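Side-chain contacts in reticulocyte-binding protein 2a (Plasmodium vivax, PDB 4Z8N), which probably binds receptors on the surface of reticulocytes through its alpha-helical erythrocyte-binding domain, a step in red-cell invasion by the malaria parasite: residues A[50-54]-A[55-59]; A[128-131]-A[132-136]; A[205-208]-A[209-212]; A[282-285]-A[286-290]. All coordinates share one frame; numbering follows the deposited sequence.

Interaction 1: A[50-54]-A[55-59]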
loop_
_atom_site.group_PDB
_atom_site.type_symbol
_atom_site.label_atom_id
_atom_site.label_comp_id
_atom_site.label_asym_id
_atom_site.label_seq_id
_atom_site.Cartn_x
_atom_site.Cartn_y
_atom_site.Cartn_z
ATOM N N GLU A 50 20.802 17.868 -7.546
ATOM C CA GLU A 50 21.748 17.305 -8.500
ATOM C C GLU A 50 21.922 15.805 -8.281
ATOM O O GLU A 50 21.925 15.025 -9.233
ATOM C CB GLU A 50 23.098 18.017 -8.394
ATOM C CG GLU A 50 24.132 17.555 -9.406
ATOM C CD GLU A 50 25.449 18.294 -9.269
ATOM O OE1 GLU A 50 26.056 18.234 -8.178
ATOM O OE2 GLU A 50 25.880 18.937 -10.250
ATOM N N ALA A 51 22.065 15.408 -7.020
ATOM C CA ALA A 51 22.235 14.002 -6.670
ATOM C C ALA A 51 20.946 13.213 -6.903
ATOM O O ALA A 51 20.985 12.052 -7.314
ATOM C CB ALA A 51 22.685 13.869 -5.225
ATOM N N TYR A 52 19.811 13.851 -6.636
ATOM C CA TYR A 52 18.501 13.247 -6.865
ATOM C C TYR A 52 18.304 12.908 -8.340
ATOM O O TYR A 52 17.816 11.830 -8.679
ATOM C CB TYR A 52 17.390 14.190 -6.389
ATOM C CG TYR A 52 15.994 13.598 -6.415
ATOM C CD1 TYR A 52 15.227 13.622 -7.575
ATOM C CD2 TYR A 52 15.439 13.031 -5.273
ATOM C CE1 TYR A 52 13.951 13.089 -7.600
ATOM C CE2 TYR A 52 14.160 12.496 -5.288
ATOM C CZ TYR A 52 13.423 12.528 -6.454
ATOM O OH TYR A 52 12.153 11.996 -6.477
ATOM N N ASN A 53 18.686 13.839 -9.209
ATOM C CA ASN A 53 18.517 13.662 -10.645
ATOM C C ASN A 53 19.418 12.554 -11.190
ATOM O O ASN A 53 19.039 11.826 -12.108
ATOM C CB ASN A 53 18.796 14.979 -11.376
ATOM C CG ASN A 53 18.148 15.039 -12.748
ATOM O OD1 ASN A 53 18.038 14.030 -13.446
ATOM N ND2 ASN A 53 17.713 16.230 -13.141
ATOM N N GLN A 54 20.608 12.421 -10.615
ATOM C CA GLN A 54 21.566 11.427 -11.083
ATOM C C GLN A 54 21.232 10.016 -10.597
ATOM O O GLN A 54 21.477 9.037 -11.303
ATOM C CB GLN A 54 22.983 11.801 -10.642
ATOM C CG GLN A 54 24.054 10.852 -11.158
ATOM C CD GLN A 54 25.451 11.234 -10.709
ATOM O OE1 GLN A 54 25.732 11.308 -9.512
ATOM N NE2 GLN A 54 26.337 11.473 -11.670
ATOM N N SER A 55 20.668 9.912 -9.397
ATOM C CA SER A 55 20.458 8.608 -8.770
ATOM C C SER A 55 18.995 8.171 -8.723
ATOM O O SER A 55 18.646 7.084 -9.186
ATOM C CB SER A 55 21.027 8.615 -7.349
ATOM O OG SER A 55 22.424 8.843 -7.356
ATOM N N VAL A 56 18.143 9.016 -8.153
ATOM C CA VAL A 56 16.756 8.640 -7.903
ATOM C C VAL A 56 15.931 8.517 -9.186
ATOM O O VAL A 56 15.190 7.548 -9.359
ATOM C CB VAL A 56 16.074 9.646 -6.960
ATOM C CG1 VAL A 56 14.622 9.261 -6.726
ATOM C CG2 VAL A 56 16.822 9.715 -5.639
ATOM N N ASN A 57 16.059 9.493 -10.080
ATOM C CA ASN A 57 15.275 9.492 -11.316
ATOM C C ASN A 57 15.554 8.304 -12.249
ATOM O O ASN A 57 14.610 7.712 -12.775
ATOM C CB ASN A 57 15.475 10.809 -12.073
ATOM C CG ASN A 57 14.700 11.958 -11.457
ATOM O OD1 ASN A 57 13.634 11.759 -10.873
ATOM N ND2 ASN A 57 15.232 13.167 -11.585
ATOM N N PRO A 58 16.837 7.946 -12.467
ATOM C CA PRO A 58 17.050 6.739 -13.275
ATOM C C PRO A 58 16.554 5.474 -12.577
ATOM O O PRO A 58 16.100 4.543 -13.244
ATOM C CB PRO A 58 18.572 6.695 -13.453
ATOM C CG PRO A 58 19.019 8.096 -13.249
ATOM C CD PRO A 58 18.108 8.642 -12.196
ATOM N N LEU A 59 16.643 5.446 -11.250
ATOM C CA LEU A 59 16.163 4.306 -10.477
ATOM C C LEU A 59 14.652 4.150 -10.615
ATOM O O LEU A 59 14.154 3.046 -10.833
ATOM C CB LEU A 59 16.545 4.449 -9.001
ATOM C CG LEU A 59 15.999 3.370 -8.060
ATOM C CD1 LEU A 59 16.479 1.987 -8.473
ATOM C CD2 LEU A 59 16.383 3.663 -6.621
#
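Val56 sits beneath the ring of Tyr52, one helical turn further on, and this pair is the dense part of the contact. Val56 CB lies 3.7 Å from the centroid of the Tyr52 ring, only 7° off the ring normal, a CH-pi contact over the middle of one face. The two methyls of Val56 divide the ring between them: CG1 comes within 3.5 Å of Tyr52 CZ, near the hydroxyl end, while CG2 lies 3.6 Å from Tyr52 CD2. The ring gets there because CG of Tyr52 is anti to the backbone N (chi1 -173°), which carries it along the helix toward its C-terminal end. Phe31 of helix 26-37 packs on both residues, Met28 of that helix and Phe129 of helix 119-136 on Val56, and Lys35 adds a cation-pi contact to the tyrosine.

The other flank, facing solvent, is looser. Asn57 ND2 makes a weak bond of 3.5 Å to Asn53 OD1, fairly straight at 167°, with the two amide planes almost perpendicular; Asn57 OD1 meanwhile approaches Tyr52 CE1 obliquely at 3.5 Å. Gln54 extends outward and meets the following turn mainly through its backbone: its carbonyl O is 3.3 Å from Pro58 CG. Having no N-H, Pro58 cannot bond to the turn before it, and the helix is kinked here. The backbone N of Asn57 reaches back five residues to Tyr52 O (3.2 Å), a pi-type bond. An i to i+4 aromatic-aliphatic pair beside a proline kink is thus built into a long helix of this all-helical erythrocyte-binding domain.

Interaction 2: A[128-131]-A[132-136]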
loop_
_atom_site.group_PDB
_atom_site.type_symbol
_atom_site.label_atom_id
_atom_site.label_comp_id
_atom_site.label_asym_id
_atom_site.label_seq_id
_atom_site.Cartn_x
_atom_site.Cartn_y
_atom_site.Cartn_z
ATOM N N LYS A 128 21.974 3.177 -0.690
ATOM C CA LYS A 128 23.198 3.875 -1.071
ATOM C C LYS A 128 22.966 5.376 -1.214
ATOM O O LYS A 128 23.789 6.180 -0.776
ATOM C CB LYS A 128 23.753 3.304 -2.376
ATOM C CG LYS A 128 24.630 2.074 -2.191
ATOM C CD LYS A 128 24.774 1.299 -3.491
ATOM C CE LYS A 128 24.673 -0.199 -3.250
ATOM N NZ LYS A 128 23.945 -0.893 -4.352
ATOM N N PHE A 129 21.847 5.753 -1.824
ATOM C CA PHE A 129 21.511 7.166 -1.973
ATOM C C PHE A 129 21.167 7.796 -0.628
ATOM O O PHE A 129 21.480 8.963 -0.386
ATOM C CB PHE A 129 20.346 7.355 -2.946
ATOM C CG PHE A 129 19.953 8.794 -3.143
ATOM C CD1 PHE A 129 20.704 9.625 -3.963
ATOM C CD2 PHE A 129 18.836 9.317 -2.510
ATOM C CE1 PHE A 129 20.348 10.950 -4.147
ATOM C CE2 PHE A 129 18.474 10.644 -2.690
ATOM C CZ PHE A 129 19.231 11.459 -3.510
ATOM N N ASN A 130 20.525 7.022 0.241
ATOM C CA ASN A 130 20.174 7.495 1.576
ATOM C C ASN A 130 21.410 7.866 2.388
ATOM O O ASN A 130 21.406 8.855 3.118
ATOM C CB ASN A 130 19.358 6.440 2.325
ATOM C CG ASN A 130 18.876 6.930 3.677
ATOM O OD1 ASN A 130 18.039 7.831 3.759
ATOM N ND2 ASN A 130 19.396 6.337 4.745
ATOM N N GLU A 131 22.467 7.069 2.256
ATOM C CA GLU A 131 23.722 7.362 2.936
ATOM C C GLU A 131 24.352 8.616 2.339
ATOM O O GLU A 131 25.004 9.392 3.039
ATOM C CB GLU A 131 24.690 6.176 2.845
ATOM C CG GLU A 131 26.035 6.423 3.523
ATOM C CD GLU A 131 26.773 5.141 3.880
ATOM O OE1 GLU A 131 27.535 4.637 3.030
ATOM O OE2 GLU A 131 26.597 4.641 5.013
ATOM N N LYS A 132 24.136 8.815 1.044
ATOM C CA LYS A 132 24.683 9.969 0.344
ATOM C C LYS A 132 24.028 11.260 0.831
ATOM O O LYS A 132 24.661 12.314 0.849
ATOM C CB LYS A 132 24.502 9.815 -1.168
ATOM C CG LYS A 132 25.305 10.803 -1.997
ATOM C CD LYS A 132 25.406 10.355 -3.447
ATOM C CE LYS A 132 26.410 11.202 -4.213
ATOM N NZ LYS A 132 26.709 10.635 -5.557
ATOM N N ILE A 133 22.763 11.165 1.230
ATOM C CA ILE A 133 22.030 12.317 1.745
ATOM C C ILE A 133 22.698 12.885 2.998
ATOM O O ILE A 133 22.779 14.102 3.167
ATOM C CB ILE A 133 20.562 11.953 2.066
ATOM C CG1 ILE A 133 19.846 11.457 0.807
ATOM C CG2 ILE A 133 19.819 13.152 2.642
ATOM C CD1 ILE A 133 18.366 11.197 1.003
ATOM N N TYR A 134 23.185 11.997 3.862
ATOM C CA TYR A 134 23.844 12.404 5.103
ATOM C C TYR A 134 25.029 13.334 4.857
ATOM O O TYR A 134 25.230 14.301 5.592
ATOM C CB TYR A 134 24.313 11.177 5.887
ATOM C CG TYR A 134 23.240 10.528 6.734
ATOM C CD1 TYR A 134 22.362 9.598 6.187
ATOM C CD2 TYR A 134 23.109 10.841 8.082
ATOM C CE1 TYR A 134 21.383 9.001 6.958
ATOM C CE2 TYR A 134 22.133 10.248 8.861
ATOM C CZ TYR A 134 21.273 9.328 8.293
ATOM O OH TYR A 134 20.298 8.735 9.061
ATOM N N SER A 135 25.815 13.039 3.826
ATOM C CA SER A 135 26.989 13.847 3.516
ATOM C C SER A 135 26.604 15.131 2.786
ATOM O O SER A 135 27.309 16.135 2.871
ATOM C CB SER A 135 27.991 13.046 2.680
ATOM O OG SER A 135 27.478 12.775 1.388
ATOM N N ILE A 136 25.486 15.094 2.070
ATOM C CA ILE A 136 24.998 16.271 1.358
ATOM C C ILE A 136 24.577 17.353 2.348
ATOM O O ILE A 136 24.772 18.546 2.106
ATOM C CB ILE A 136 23.819 15.917 0.427
ATOM C CG1 ILE A 136 24.302 15.027 -0.719
ATOM C CG2 ILE A 136 23.169 17.171 -0.139
ATOM C CD1 ILE A 136 23.223 14.692 -1.720
#
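Lys128 meets the next turn through its backbone, its carbonyl O accepting from Lys132 N, while the two lysine side chains lead away from the contact. The side chain of Lys128 lies about 9 Å from that of Glu120, a calcium-binding residue of this protein, although no calcium is bound here.

Phe129 follows, and carries the buried part. With CG anti to the backbone N (chi1 -180°), its ring extends toward the following turn, where CE2 meets Ile133 CD1 at 3.7 Å; the methyl arrives obliquely to the ring. Ile133 CG1 is also close, 3.2 Å from Phe129 O, the carbonyl that accepts the amide N-H of Ile133. This i to i+4 apolar pair lies on the side of helix 119-136 that packs into the helical domain: Phe129 continues onto Ser55 and Val56 of helix 42-69 and stacks edge-to-face with Phe31, while Ile133 reaches Tyr48.

Asn130 turns toward Tyr30 and Phe31 of helix 26-37. Its ND2 lies at the edge of the Tyr134 ring, in the ring plane and 4.0 Å from CE1, with amide and ring planes 88° apart. Asn130 O comes nearer still, 3.3 Å from Tyr134 CD1, again near the ring plane. Glu131, on the exposed side, extends outward; its carbonyl O accepts a weak bond of 3.3 Å from Tyr134 N.

Interaction 3: A[205-208]-A[209-212]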
loop_
_atom_site.group_PDB
_atom_site.type_symbol
_atom_site.label_atom_id
_atom_site.label_comp_id
_atom_site.label_asym_id
_atom_site.label_seq_id
_atom_site.Cartn_x
_atom_site.Cartn_y
_atom_site.Cartn_z
ATOM N N ASN A 205 -17.547 -18.076 -2.098
ATOM C CA ASN A 205 -16.292 -18.583 -1.582
ATOM C C ASN A 205 -15.026 -17.891 -2.074
ATOM O O ASN A 205 -14.184 -17.547 -1.261
ATOM C CB ASN A 205 -16.304 -20.049 -1.947
ATOM C CG ASN A 205 -16.908 -20.903 -0.869
ATOM O OD1 ASN A 205 -16.157 -21.382 -0.036
ATOM N ND2 ASN A 205 -18.258 -20.789 -0.668
ATOM N N PHE A 206 -14.896 -17.660 -3.379
ATOM C CA PHE A 206 -13.756 -16.903 -3.912
ATOM C C PHE A 206 -13.785 -15.403 -3.566
ATOM O O PHE A 206 -12.765 -14.809 -3.192
ATOM C CB PHE A 206 -13.698 -17.069 -5.425
ATOM C CG PHE A 206 -12.722 -16.156 -6.104
ATOM C CD1 PHE A 206 -11.363 -16.407 -6.038
ATOM C CD2 PHE A 206 -13.166 -15.061 -6.827
ATOM C CE1 PHE A 206 -10.466 -15.582 -6.669
ATOM C CE2 PHE A 206 -12.274 -14.232 -7.460
ATOM C CZ PHE A 206 -10.921 -14.491 -7.382
ATOM N N LEU A 207 -14.960 -14.799 -3.725
ATOM C CA LEU A 207 -15.153 -13.373 -3.466
ATOM C C LEU A 207 -14.980 -13.009 -1.986
ATOM O O LEU A 207 -14.308 -12.034 -1.669
ATOM C CB LEU A 207 -16.533 -12.937 -3.954
ATOM C CG LEU A 207 -16.795 -11.434 -3.972
ATOM C CD1 LEU A 207 -15.638 -10.690 -4.611
ATOM C CD2 LEU A 207 -18.068 -11.162 -4.721
ATOM N N GLN A 208 -15.442 -13.880 -1.092
ATOM C CA GLN A 208 -15.201 -13.759 0.339
ATOM C C GLN A 208 -13.724 -13.822 0.645
ATOM O O GLN A 208 -13.242 -13.092 1.460
ATOM C CB GLN A 208 -15.915 -14.831 1.166
ATOM C CG GLN A 208 -17.389 -14.617 1.382
ATOM C CD GLN A 208 -18.113 -15.796 1.996
ATOM O OE1 GLN A 208 -19.257 -15.700 2.317
ATOM N NE2 GLN A 208 -17.447 -16.894 2.139
ATOM N N GLU A 209 -13.011 -14.719 -0.006
ATOM C CA GLU A 209 -11.581 -14.841 0.292
ATOM C C GLU A 209 -10.770 -13.635 -0.181
ATOM O O GLU A 209 -9.878 -13.167 0.530
ATOM C CB GLU A 209 -10.997 -16.113 -0.324
ATOM C CG GLU A 209 -9.576 -16.457 0.155
ATOM C CD GLU A 209 -9.219 -17.914 -0.092
ATOM O OE1 GLU A 209 -10.129 -18.674 -0.483
ATOM O OE2 GLU A 209 -8.042 -18.300 0.096
ATOM N N GLU A 210 -11.060 -13.132 -1.377
ATOM C CA GLU A 210 -10.296 -12.000 -1.886
ATOM C C GLU A 210 -10.693 -10.715 -1.159
ATOM O O GLU A 210 -9.894 -9.790 -1.057
ATOM C CB GLU A 210 -10.455 -11.862 -3.410
ATOM C CG GLU A 210 -11.840 -11.511 -3.920
ATOM C CD GLU A 210 -11.866 -11.338 -5.438
ATOM O OE1 GLU A 210 -10.813 -11.012 -6.029
ATOM O OE2 GLU A 210 -12.939 -11.534 -6.046
ATOM N N MET A 211 -11.907 -10.664 -0.622
ATOM C CA MET A 211 -12.294 -9.518 0.196
ATOM C C MET A 211 -11.536 -9.525 1.518
ATOM O O MET A 211 -11.128 -8.472 2.010
ATOM C CB MET A 211 -13.802 -9.499 0.440
ATOM C CG MET A 211 -14.588 -8.981 -0.750
ATOM S SD MET A 211 -16.355 -8.821 -0.445
ATOM C CE MET A 211 -16.391 -7.394 0.641
ATOM N N LEU A 212 -11.332 -10.714 2.082
ATOM C CA LEU A 212 -10.526 -10.856 3.289
ATOM C C LEU A 212 -9.062 -10.518 2.999
ATOM O O LEU A 212 -8.382 -9.918 3.832
ATOM C CB LEU A 212 -10.652 -12.271 3.865
ATOM C CG LEU A 212 -11.987 -12.613 4.541
ATOM C CD1 LEU A 212 -12.058 -14.091 4.901
ATOM C CD2 LEU A 212 -12.208 -11.760 5.780
#
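Glu210 lays its carboxylate against two apolar side chains of the preceding turn. Its OE2 is 3.1 Å from Phe206 CE2 and 3.2 Å from Leu207 CD1, while OE1 lies 3.7 Å from Phe206 CZ; the acid meets the ring obliquely, with the two planes 51° apart. CG of Glu210 falls between its own backbone N and carbonyl carbon (chi1 66°), an orientation uncommon within helices, and this turns the otherwise extended chain back over the previous turn. With CG anti to the backbone N in both, Phe206 and Leu207 extend forward along the helix and meet the carboxylate.

Beneath the side chains, Phe206 O accepts from Glu210 N at 3.0 Å, and Leu207 O from Met211 N at the same distance. Met211 CG is 3.2 Å from Leu207 O. Glu85 brings a second carboxylate close to Glu210 OE2, an arrangement that might raise the pKa of one of the two acids.

Further out, helix 199-237 is packed on several sides: Phe206 stands edge-to-face with Tyr104 and touches Leu84 of helix 71-85, Leu207 packs against Leu283, Leu284 and Leu287 of helix 246-297, and Gln208 and Met211 meet Val185 and Leu181, respectively, of helix 168-194.

Interaction 4: A[282-285]-A[286-290]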
loop_
_atom_site.group_PDB
_atom_site.type_symbol
_atom_site.label_atom_id
_atom_site.label_comp_id
_atom_site.label_asym_id
_atom_site.label_seq_id
_atom_site.Cartn_x
_atom_site.Cartn_y
_atom_site.Cartn_z
ATOM N N LYS A 282 -20.870 -5.305 -3.319
ATOM C CA LYS A 282 -22.080 -5.272 -4.135
ATOM C C LYS A 282 -22.277 -6.594 -4.872
ATOM O O LYS A 282 -23.385 -7.128 -4.923
ATOM C CB LYS A 282 -22.028 -4.117 -5.137
ATOM C CG LYS A 282 -23.053 -4.233 -6.254
ATOM C CD LYS A 282 -23.104 -2.980 -7.114
ATOM C CE LYS A 282 -24.085 -3.151 -8.267
ATOM N NZ LYS A 282 -24.285 -1.888 -9.033
ATOM N N LEU A 283 -21.192 -7.120 -5.434
ATOM C CA LEU A 283 -21.241 -8.387 -6.156
ATOM C C LEU A 283 -21.562 -9.542 -5.217
ATOM O O LEU A 283 -22.344 -10.430 -5.558
ATOM C CB LEU A 283 -19.916 -8.649 -6.875
ATOM C CG LEU A 283 -19.798 -9.983 -7.617
ATOM C CD1 LEU A 283 -20.938 -10.170 -8.609
ATOM C CD2 LEU A 283 -18.457 -10.074 -8.325
ATOM N N LEU A 284 -20.956 -9.523 -4.032
ATOM C CA LEU A 284 -21.169 -10.575 -3.045
ATOM C C LEU A 284 -22.625 -10.647 -2.607
ATOM O O LEU A 284 -23.182 -11.735 -2.468
ATOM C CB LEU A 284 -20.269 -10.359 -1.825
ATOM C CG LEU A 284 -20.400 -11.422 -0.729
ATOM C CD1 LEU A 284 -20.018 -12.796 -1.262
ATOM C CD2 LEU A 284 -19.562 -11.063 0.486
ATOM N N ALA A 285 -23.237 -9.486 -2.389
ATOM C CA ALA A 285 -24.639 -9.432 -1.988
ATOM C C ALA A 285 -25.527 -10.023 -3.078
ATOM O O ALA A 285 -26.495 -10.727 -2.789
ATOM C CB ALA A 285 -25.054 -8.004 -1.675
ATOM N N ASN A 286 -25.187 -9.735 -4.331
ATOM C CA ASN A 286 -25.907 -10.302 -5.465
ATOM C C ASN A 286 -25.711 -11.812 -5.555
ATOM O O ASN A 286 -26.641 -12.545 -5.888
ATOM C CB ASN A 286 -25.462 -9.638 -6.770
ATOM C CG ASN A 286 -25.995 -8.230 -6.918
ATOM O OD1 ASN A 286 -27.100 -7.922 -6.471
ATOM N ND2 ASN A 286 -25.212 -7.365 -7.550
ATOM N N LEU A 287 -24.495 -12.264 -5.260
ATOM C CA LEU A 287 -24.180 -13.689 -5.250
ATOM C C LEU A 287 -24.975 -14.419 -4.173
ATOM O O LEU A 287 -25.473 -15.521 -4.402
ATOM C CB LEU A 287 -22.680 -13.904 -5.037
ATOM C CG LEU A 287 -21.801 -13.796 -6.287
ATOM C CD1 LEU A 287 -20.336 -13.740 -5.903
ATOM C CD2 LEU A 287 -22.055 -14.971 -7.218
ATOM N N TYR A 288 -25.092 -13.801 -3.000
ATOM C CA TYR A 288 -25.904 -14.356 -1.918
ATOM C C TYR A 288 -27.361 -14.519 -2.348
ATOM O O TYR A 288 -27.976 -15.554 -2.095
ATOM C CB TYR A 288 -25.836 -13.469 -0.674
ATOM C CG TYR A 288 -24.574 -13.611 0.154
ATOM C CD1 TYR A 288 -23.926 -14.833 0.278
ATOM C CD2 TYR A 288 -24.042 -12.517 0.821
ATOM C CE1 TYR A 288 -22.775 -14.957 1.042
ATOM C CE2 TYR A 288 -22.896 -12.631 1.587
ATOM C CZ TYR A 288 -22.266 -13.850 1.694
ATOM O OH TYR A 288 -21.124 -13.954 2.456
ATOM N N ASN A 289 -27.907 -13.492 -2.994
ATOM C CA ASN A 289 -29.293 -13.526 -3.455
ATOM C C ASN A 289 -29.524 -14.566 -4.545
ATOM O O ASN A 289 -30.590 -15.177 -4.615
ATOM C CB ASN A 289 -29.722 -12.146 -3.957
ATOM C CG ASN A 289 -30.202 -11.246 -2.836
ATOM O OD1 ASN A 289 -31.320 -11.396 -2.340
ATOM N ND2 ASN A 289 -29.362 -10.306 -2.431
ATOM N N LYS A 290 -28.524 -14.758 -5.397
ATOM C CA LYS A 290 -28.598 -15.771 -6.441
ATOM C C LYS A 290 -28.671 -17.160 -5.814
ATOM O O LYS A 290 -29.446 -18.011 -6.252
ATOM C CB LYS A 290 -27.393 -15.661 -7.381
ATOM C CG LYS A 290 -27.282 -16.776 -8.410
ATOM C CD LYS A 290 -28.313 -16.634 -9.515
ATOM C CE LYS A 290 -28.088 -17.674 -10.599
ATOM N NZ LYS A 290 -29.057 -17.534 -11.717
HETATM O O HOH W 1 -25.775 -5.393 -4.477
#
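Leu284 and Tyr288 meet because their first torsions differ: CG of Leu284 is anti to its backbone N (chi1 -179°) and extends forward along the helix, whereas CG of Tyr288 is anti to its carbonyl carbon (chi1 -78°) and leans back. The result is an i to i+4 leucine-tyrosine pair on helix 246-297, the long C-terminal helix of the domain. Leu284 CD1 lies over one face of the ring, 4.2 Å from its centroid and displaced toward the rim, in a CH-pi contact; Leu284 CG packs 3.6 Å from Tyr288 CE2. The Tyr288 hydroxyl reaches Gln208 of helix 199-237.

One residue back, Leu283 CG and Leu287 CD1 pack more loosely at 4.2 Å, and both residues continue onto Leu207 of that neighbouring helix.

The exposed side is polar. A water donates to Lys282 O (3.0 Å) and more weakly to Asn286 OD1, bridging backbone and side chain across one turn. Asn289 folds its amide back over the helix, so that Ala285 O is gripped twice by the same residue: Asn289 N donates at 3.1 Å, and from the opposite face of the carbonyl plane Asn289 ND2 donates at 2.9 Å, standing 44° out of that plane.

In the fold
All four interactions are turns of long helices, in the order 1 to 4 along the chain, and they form two touching pairs on opposite sides of the chain's centre. Interactions 1 and 2, on helices 42-69 and 119-136, have centres 12 Å apart and share a packed interface in which Phe129 meets Ala51, Ser55 and Val56. Interactions 3 and 4, also 12 Å apart, join the consecutive helices 199-237 and 246-297 through Leu207 and a probable hydrogen bond between Gln208 and Tyr288. Between the pairs, centres are 41 to 53 Å apart, so i to i+4 side-chain contacts of different kinds accompany helix packing in two distant regions of this elongated erythrocyte-binding domain.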